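Local coordinates for Serine/threonine protein phosphatase Stp1 (Streptococcus agalactiae, PDB 2PK0) that removes phosphate from phosphoserine and phosphothreonine of proteins as a magnesium-binding phosphatase of the PP2C family, at residues M55-W64 with W78-K89. Numbering follows the deposited sequence.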
ATOM      1  N   MET A  55      -8.748  -5.692   9.917  1.00 34.68           N
ATOM      2  CA  MET A  55      -8.081  -6.461  10.978  1.00 35.99           C
ATOM      3  C   MET A  55      -6.557  -6.366  10.931  1.00 34.09           C
ATOM      4  O   MET A  55      -5.922  -6.098  11.942  1.00 32.95           O
ATOM      5  CB  MET A  55      -8.503  -7.918  10.949  1.00 35.54           C
ATOM      6  CG  MET A  55      -8.335  -8.650  12.249  1.00 40.09           C
ATOM      7  SD  MET A  55      -9.511 -10.024  12.286  1.00 45.72           S
ATOM      8  CE  MET A  55     -10.814  -9.409  13.393  1.00 42.19           C
ATOM      9  N   THR A  56      -5.989  -6.577   9.748  1.00 32.89           N
ATOM     10  CA  THR A  56      -4.558  -6.435   9.527  1.00 30.87           C
ATOM     11  C   THR A  56      -4.061  -5.079   9.999  1.00 30.65           C
ATOM     12  O   THR A  56      -3.193  -5.016  10.850  1.00 34.60           O
ATOM     13  CB  THR A  56      -4.232  -6.579   8.041  1.00 32.28           C
ATOM     14  OG1 THR A  56      -4.683  -7.856   7.576  1.00 31.96           O
ATOM     15  CG2 THR A  56      -2.735  -6.428   7.782  1.00 31.95           C
ATOM     16  N   VAL A  57      -4.643  -4.011   9.466  1.00 27.29           N
ATOM     17  CA  VAL A  57      -4.287  -2.645   9.837  1.00 25.65           C
ATOM     18  C   VAL A  57      -4.451  -2.344  11.339  1.00 25.05           C
ATOM     19  O   VAL A  57      -3.538  -1.814  11.952  1.00 25.02           O
ATOM     20  CB  VAL A  57      -5.073  -1.593   8.961  1.00 24.73           C
ATOM     21  CG1 VAL A  57      -4.882  -0.165   9.479  1.00 17.93           C
ATOM     22  CG2 VAL A  57      -4.665  -1.690   7.480  1.00 20.54           C
ATOM     23  N   THR A  58      -5.590  -2.710  11.928  1.00 25.96           N
ATOM     24  CA  THR A  58      -5.829  -2.459  13.359  1.00 27.72           C
ATOM     25  C   THR A  58      -4.898  -3.287  14.273  1.00 29.39           C
ATOM     26  O   THR A  58      -4.255  -2.714  15.125  1.00 29.76           O
ATOM     27  CB  THR A  58      -7.335  -2.626  13.761  1.00 27.86           C
ATOM     28  OG1 THR A  58      -8.152  -1.848  12.885  1.00 27.87           O
ATOM     29  CG2 THR A  58      -7.613  -2.158  15.187  1.00 25.71           C
ATOM     30  N   ASP A  59      -4.796  -4.600  14.049  1.00 31.82           N
ATOM     31  CA  ASP A  59      -3.921  -5.492  14.836  1.00 33.77           C
ATOM     32  C   ASP A  59      -2.431  -5.137  14.802  1.00 33.83           C
ATOM     33  O   ASP A  59      -1.774  -5.081  15.854  1.00 33.48           O
ATOM     34  CB  ASP A  59      -4.068  -6.954  14.395  1.00 34.48           C
ATOM     35  CG  ASP A  59      -5.384  -7.583  14.837  1.00 39.11           C
ATOM     36  OD1 ASP A  59      -6.190  -6.912  15.527  1.00 39.56           O
ATOM     37  OD2 ASP A  59      -5.609  -8.766  14.486  1.00 41.10           O
ATOM     38  N   LEU A  60      -1.909  -4.922  13.596  1.00 32.34           N
ATOM     39  CA  LEU A  60      -0.513  -4.565  13.417  1.00 32.68           C
ATOM     40  C   LEU A  60      -0.196  -3.241  14.074  1.00 33.44           C
ATOM     41  O   LEU A  60       0.810  -3.124  14.766  1.00 32.02           O
ATOM     42  CB  LEU A  60      -0.159  -4.470  11.936  1.00 33.02           C
ATOM     43  CG  LEU A  60       0.624  -5.623  11.307  1.00 33.57           C
ATOM     44  CD1 LEU A  60      -0.153  -6.918  11.338  1.00 32.84           C
ATOM     45  CD2 LEU A  60       0.928  -5.237   9.892  1.00 33.48           C
ATOM     46  N   GLY A  61      -1.077  -2.261  13.867  1.00 34.03           N
ATOM     47  CA  GLY A  61      -0.845  -0.908  14.321  1.00 34.52           C
ATOM     48  C   GLY A  61      -0.985  -0.748  15.811  1.00 38.48           C
ATOM     49  O   GLY A  61      -0.272   0.042  16.450  1.00 38.77           O
ATOM     50  N   SER A  62      -1.902  -1.526  16.367  1.00 39.28           N
ATOM     51  CA  SER A  62      -2.064  -1.594  17.797  1.00 38.82           C
ATOM     52  C   SER A  62      -0.893  -2.306  18.444  1.00 40.03           C
ATOM     53  O   SER A  62      -0.560  -2.005  19.576  1.00 42.54           O
ATOM     54  CB  SER A  62      -3.379  -2.270  18.148  1.00 39.61           C
ATOM     55  OG  SER A  62      -3.213  -3.194  19.185  1.00 42.54           O
ATOM     56  N   ASP A  63      -0.252  -3.231  17.736  1.00 41.60           N
ATOM     57  CA  ASP A  63       0.901  -3.898  18.304  1.00 43.20           C
ATOM     58  C   ASP A  63       2.086  -2.965  18.164  1.00 42.19           C
ATOM     59  O   ASP A  63       2.888  -2.843  19.087  1.00 42.89           O
ATOM     60  CB  ASP A  63       1.160  -5.262  17.649  1.00 49.26           C
ATOM     61  CG  ASP A  63       2.369  -5.992  18.259  1.00 54.84           C
ATOM     62  OD1 ASP A  63       2.492  -6.028  19.505  1.00 58.37           O
ATOM     63  OD2 ASP A  63       3.206  -6.530  17.498  1.00 56.05           O
ATOM     64  N   TRP A  64       2.144  -2.268  17.028  1.00 41.10           N
ATOM     65  CA  TRP A  64       3.179  -1.262  16.727  1.00 37.34           C
ATOM     66  C   TRP A  64       3.234  -0.152  17.761  1.00 36.13           C
ATOM     67  O   TRP A  64       4.303   0.330  18.102  1.00 35.29           O
ATOM     68  CB  TRP A  64       2.956  -0.620  15.343  1.00 35.00           C
ATOM     69  CG  TRP A  64       3.952   0.494  15.001  1.00 33.64           C
ATOM     70  CD1 TRP A  64       3.775   1.835  15.167  1.00 33.25           C
ATOM     71  CD2 TRP A  64       5.263   0.335  14.447  1.00 34.38           C
ATOM     72  NE1 TRP A  64       4.882   2.522  14.754  1.00 32.64           N
ATOM     73  CE2 TRP A  64       5.813   1.629  14.304  1.00 33.33           C
ATOM     74  CE3 TRP A  64       6.025  -0.777  14.046  1.00 33.76           C
ATOM     75  CZ2 TRP A  64       7.086   1.846  13.777  1.00 33.61           C
ATOM     76  CZ3 TRP A  64       7.281  -0.564  13.523  1.00 33.66           C
ATOM     77  CH2 TRP A  64       7.804   0.746  13.393  1.00 34.54           C
ATOM     78  N   TRP A  78      10.434  -6.931  12.919  1.00 32.77           N
ATOM     79  CA  TRP A  78       9.038  -6.783  13.300  1.00 32.63           C
ATOM     80  C   TRP A  78       8.055  -6.979  12.124  1.00 33.41           C
ATOM     81  O   TRP A  78       7.005  -7.605  12.290  1.00 30.24           O
ATOM     82  CB  TRP A  78       8.807  -5.434  13.987  1.00 32.32           C
ATOM     83  CG  TRP A  78       7.401  -5.235  14.486  1.00 33.89           C
ATOM     84  CD1 TRP A  78       6.914  -5.565  15.723  1.00 33.31           C
ATOM     85  CD2 TRP A  78       6.297  -4.659  13.762  1.00 34.61           C
ATOM     86  NE1 TRP A  78       5.582  -5.249  15.810  1.00 32.82           N
ATOM     87  CE2 TRP A  78       5.173  -4.693  14.623  1.00 34.43           C
ATOM     88  CE3 TRP A  78       6.143  -4.137  12.464  1.00 34.15           C
ATOM     89  CZ2 TRP A  78       3.910  -4.204  14.232  1.00 33.42           C
ATOM     90  CZ3 TRP A  78       4.880  -3.661  12.074  1.00 32.98           C
ATOM     91  CH2 TRP A  78       3.789  -3.692  12.961  1.00 33.02           C
ATOM     92  N   MET A  79       8.399  -6.449  10.950  1.00 32.27           N
ATOM     93  CA  MET A  79       7.509  -6.539   9.807  1.00 33.09           C
ATOM     94  C   MET A  79       7.386  -7.980   9.311  1.00 33.76           C
ATOM     95  O   MET A  79       6.286  -8.487   9.137  1.00 35.04           O
ATOM     96  CB  MET A  79       7.956  -5.612   8.677  1.00 31.43           C
ATOM     97  CG  MET A  79       7.690  -4.152   8.951  1.00 32.69           C
ATOM     98  SD  MET A  79       8.388  -3.069   7.684  1.00 35.01           S
ATOM     99  CE  MET A  79       7.669  -1.496   8.133  1.00 31.20           C
ATOM    100  N   LEU A  80       8.515  -8.644   9.127  1.00 33.60           N
ATOM    101  CA  LEU A  80       8.532 -10.016   8.646  1.00 34.87           C
ATOM    102  C   LEU A  80       7.791 -10.967   9.572  1.00 35.37           C
ATOM    103  O   LEU A  80       7.109 -11.873   9.105  1.00 35.97           O
ATOM    104  CB  LEU A  80       9.973 -10.486   8.462  1.00 35.34           C
ATOM    105  CG  LEU A  80      10.716  -9.854   7.290  1.00 36.44           C
ATOM    106  CD1 LEU A  80      12.168 -10.319   7.281  1.00 36.45           C
ATOM    107  CD2 LEU A  80      10.019 -10.208   5.991  1.00 35.76           C
ATOM    108  N   VAL A  81       7.913 -10.731  10.876  1.00 35.95           N
ATOM    109  CA  VAL A  81       7.260 -11.550  11.890  1.00 36.48           C
ATOM    110  C   VAL A  81       5.741 -11.303  11.988  1.00 38.76           C
ATOM    111  O   VAL A  81       4.964 -12.252  11.881  1.00 42.09           O
ATOM    112  CB  VAL A  81       7.968 -11.396  13.251  1.00 37.60           C
ATOM    113  CG1 VAL A  81       7.133 -11.985  14.394  1.00 36.89           C
ATOM    114  CG2 VAL A  81       9.362 -12.046  13.192  1.00 36.28           C
ATOM    115  N   SER A  82       5.322 -10.043  12.148  1.00 38.80           N
ATOM    116  CA  SER A  82       3.897  -9.674  12.286  1.00 38.06           C
ATOM    117  C   SER A  82       3.040 -10.034  11.076  1.00 38.62           C
ATOM    118  O   SER A  82       1.866 -10.388  11.205  1.00 38.26           O
ATOM    119  CB  SER A  82       3.747  -8.170  12.523  1.00 37.39           C
ATOM    120  OG  SER A  82       4.672  -7.704  13.487  1.00 41.06           O
ATOM    121  N   ILE A  83       3.623  -9.919   9.896  1.00 39.67           N
ATOM    122  CA  ILE A  83       2.913 -10.267   8.679  1.00 40.40           C
ATOM    123  C   ILE A  83       2.662 -11.781   8.583  1.00 41.32           C
ATOM    124  O   ILE A  83       1.607 -12.201   8.136  1.00 42.46           O
ATOM    125  CB  ILE A  83       3.633  -9.672   7.450  1.00 41.06           C
ATOM    126  CG1 ILE A  83       3.506  -8.148   7.497  1.00 39.73           C
ATOM    127  CG2 ILE A  83       3.090 -10.213   6.132  1.00 39.38           C
ATOM    128  CD1 ILE A  83       4.105  -7.485   6.326  1.00 40.87           C
ATOM    129  N   GLU A  84       3.584 -12.605   9.067  1.00 41.51           N
ATOM    130  CA  GLU A  84       3.297 -14.028   9.087  1.00 41.12           C
ATOM    131  C   GLU A  84       2.220 -14.408  10.104  1.00 41.05           C
ATOM    132  O   GLU A  84       1.379 -15.269   9.820  1.00 40.88           O
ATOM    133  CB  GLU A  84       4.560 -14.873   9.265  1.00 44.36           C
ATOM    134  CG  GLU A  84       4.374 -16.316   8.799  1.00 47.81           C
ATOM    135  CD  GLU A  84       3.496 -16.420   7.546  1.00 51.00           C
ATOM    136  OE1 GLU A  84       3.909 -15.933   6.453  1.00 53.54           O
ATOM    137  OE2 GLU A  84       2.391 -16.998   7.654  1.00 48.30           O
ATOM    138  N   THR A  85       2.210 -13.754  11.263  1.00 38.18           N
ATOM    139  CA  THR A  85       1.198 -14.080  12.245  1.00 40.45           C
ATOM    140  C   THR A  85      -0.189 -13.601  11.800  1.00 41.18           C
ATOM    141  O   THR A  85      -1.192 -14.254  12.075  1.00 43.74           O
ATOM    142  CB  THR A  85       1.543 -13.571  13.661  1.00 42.81           C
ATOM    143  OG1 THR A  85       1.348 -12.157  13.730  1.00 46.28           O
ATOM    144  CG2 THR A  85       2.992 -13.940  14.047  1.00 43.12           C
ATOM    145  N   GLU A  86      -0.232 -12.494  11.069  1.00 40.22           N
ATOM    146  CA  GLU A  86      -1.481 -11.981  10.521  1.00 37.63           C
ATOM    147  C   GLU A  86      -1.987 -12.811   9.328  1.00 36.79           C
ATOM    148  O   GLU A  86      -3.193 -13.011   9.168  1.00 37.06           O
ATOM    149  CB  GLU A  86      -1.313 -10.508  10.148  1.00 38.27           C
ATOM    150  CG  GLU A  86      -2.566  -9.690  10.281  1.00 40.56           C
ATOM    151  CD  GLU A  86      -3.030  -9.519  11.723  1.00 42.36           C
ATOM    152  OE1 GLU A  86      -2.196  -9.601  12.661  1.00 42.39           O
ATOM    153  OE2 GLU A  86      -4.248  -9.284  11.909  1.00 43.24           O
ATOM    154  N   ASN A  87      -1.054 -13.289   8.508  1.00 35.56           N
ATOM    155  CA  ASN A  87      -1.342 -14.205   7.404  1.00 36.68           C
ATOM    156  C   ASN A  87      -2.083 -15.468   7.852  1.00 37.91           C
ATOM    157  O   ASN A  87      -3.105 -15.844   7.285  1.00 37.12           O
ATOM    158  CB  ASN A  87      -0.039 -14.618   6.734  1.00 36.68           C
ATOM    159  CG  ASN A  87      -0.257 -15.528   5.563  1.00 38.62           C
ATOM    160  OD1 ASN A  87       0.356 -16.593   5.459  1.00 41.74           O
ATOM    161  ND2 ASN A  87      -1.126 -15.122   4.666  1.00 37.10           N
ATOM    162  N   ARG A  88      -1.571 -16.106   8.898  1.00 40.36           N
ATOM    163  CA  ARG A  88      -2.213 -17.293   9.429  1.00 40.52           C
ATOM    164  C   ARG A  88      -3.441 -16.961  10.297  1.00 39.20           C
ATOM    165  O   ARG A  88      -4.339 -17.781  10.415  1.00 38.66           O
ATOM    166  CB  ARG A  88      -1.197 -18.172  10.160  1.00 44.75           C
ATOM    167  CG  ARG A  88      -0.670 -17.582  11.438  1.00 50.69           C
ATOM    168  CD  ARG A  88       0.686 -18.145  11.821  1.00 55.26           C
ATOM    169  NE  ARG A  88       0.659 -19.579  12.074  1.00 59.47           N
ATOM    170  CZ  ARG A  88       1.329 -20.467  11.349  1.00 61.11           C
ATOM    171  NH1 ARG A  88       1.254 -21.755  11.648  1.00 60.27           N
ATOM    172  NH2 ARG A  88       2.076 -20.055  10.327  1.00 61.31           N
ATOM    173  N   LYS A  89      -3.509 -15.754  10.861  1.00 36.94           N
ATOM    174  CA  LYS A  89      -4.698 -15.338  11.615  1.00 36.38           C
ATOM    175  C   LYS A  89      -5.905 -15.113  10.689  1.00 39.91           C
ATOM    176  O   LYS A  89      -7.029 -15.468  11.023  1.00 45.84           O
ATOM    177  CB  LYS A  89      -4.411 -14.073  12.426  1.00 35.36           C
ATOM    178  CG  LYS A  89      -5.431 -13.753  13.482  1.00 35.64           C
ATOM    179  CD  LYS A  89      -5.206 -12.377  14.138  1.00 36.37           C
ATOM    180  CE  LYS A  89      -6.439 -12.027  15.015  1.00 39.25           C
ATOM    181  NZ  LYS A  89      -6.170 -11.048  16.141  1.00 41.40           N
TER
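The indole of W78 takes the edge of W64 against one face, CE3 of W64 lying 3.7 Å from CZ3 of W78; S82 OG sits over the opposite face, and L60 O meets the rim in plane. This T-shaped stack, ring planes 70° apart, joins two helices, running roughly antiparallel at 140°, on the outer side of one sheet of the PP2C beta-sandwich. Helix 48-64 rests on that sheet, with W64 reaching L36 and A110 and its NE1 bonded to V34 O. W78 CG stands anti to the backbone N (chi1 -177°), which carries the ring across to the neighbouring helix. W78 NE1 donates to D63 OD2, 3.2 Å away, a bent bond arriving from above the carboxylate plane. S82 OG is held in place by donating to W78 O, 2.6 Å away. Further along, E86 is a knob among M55, T56, D59 and L60, its chain bent at chi2 and its CG and OE1 lying against L60 CD1, OE1 at 3.6 Å. The like-charged carboxylates of E86 and D59 lie near each other; K89 pairs with D59, which may offset part of the charge. Its extended chain brings K89 NZ to 2.9 Å from D59 OD2, a salt bridge with NZ standing above the D59 carboxylate plane.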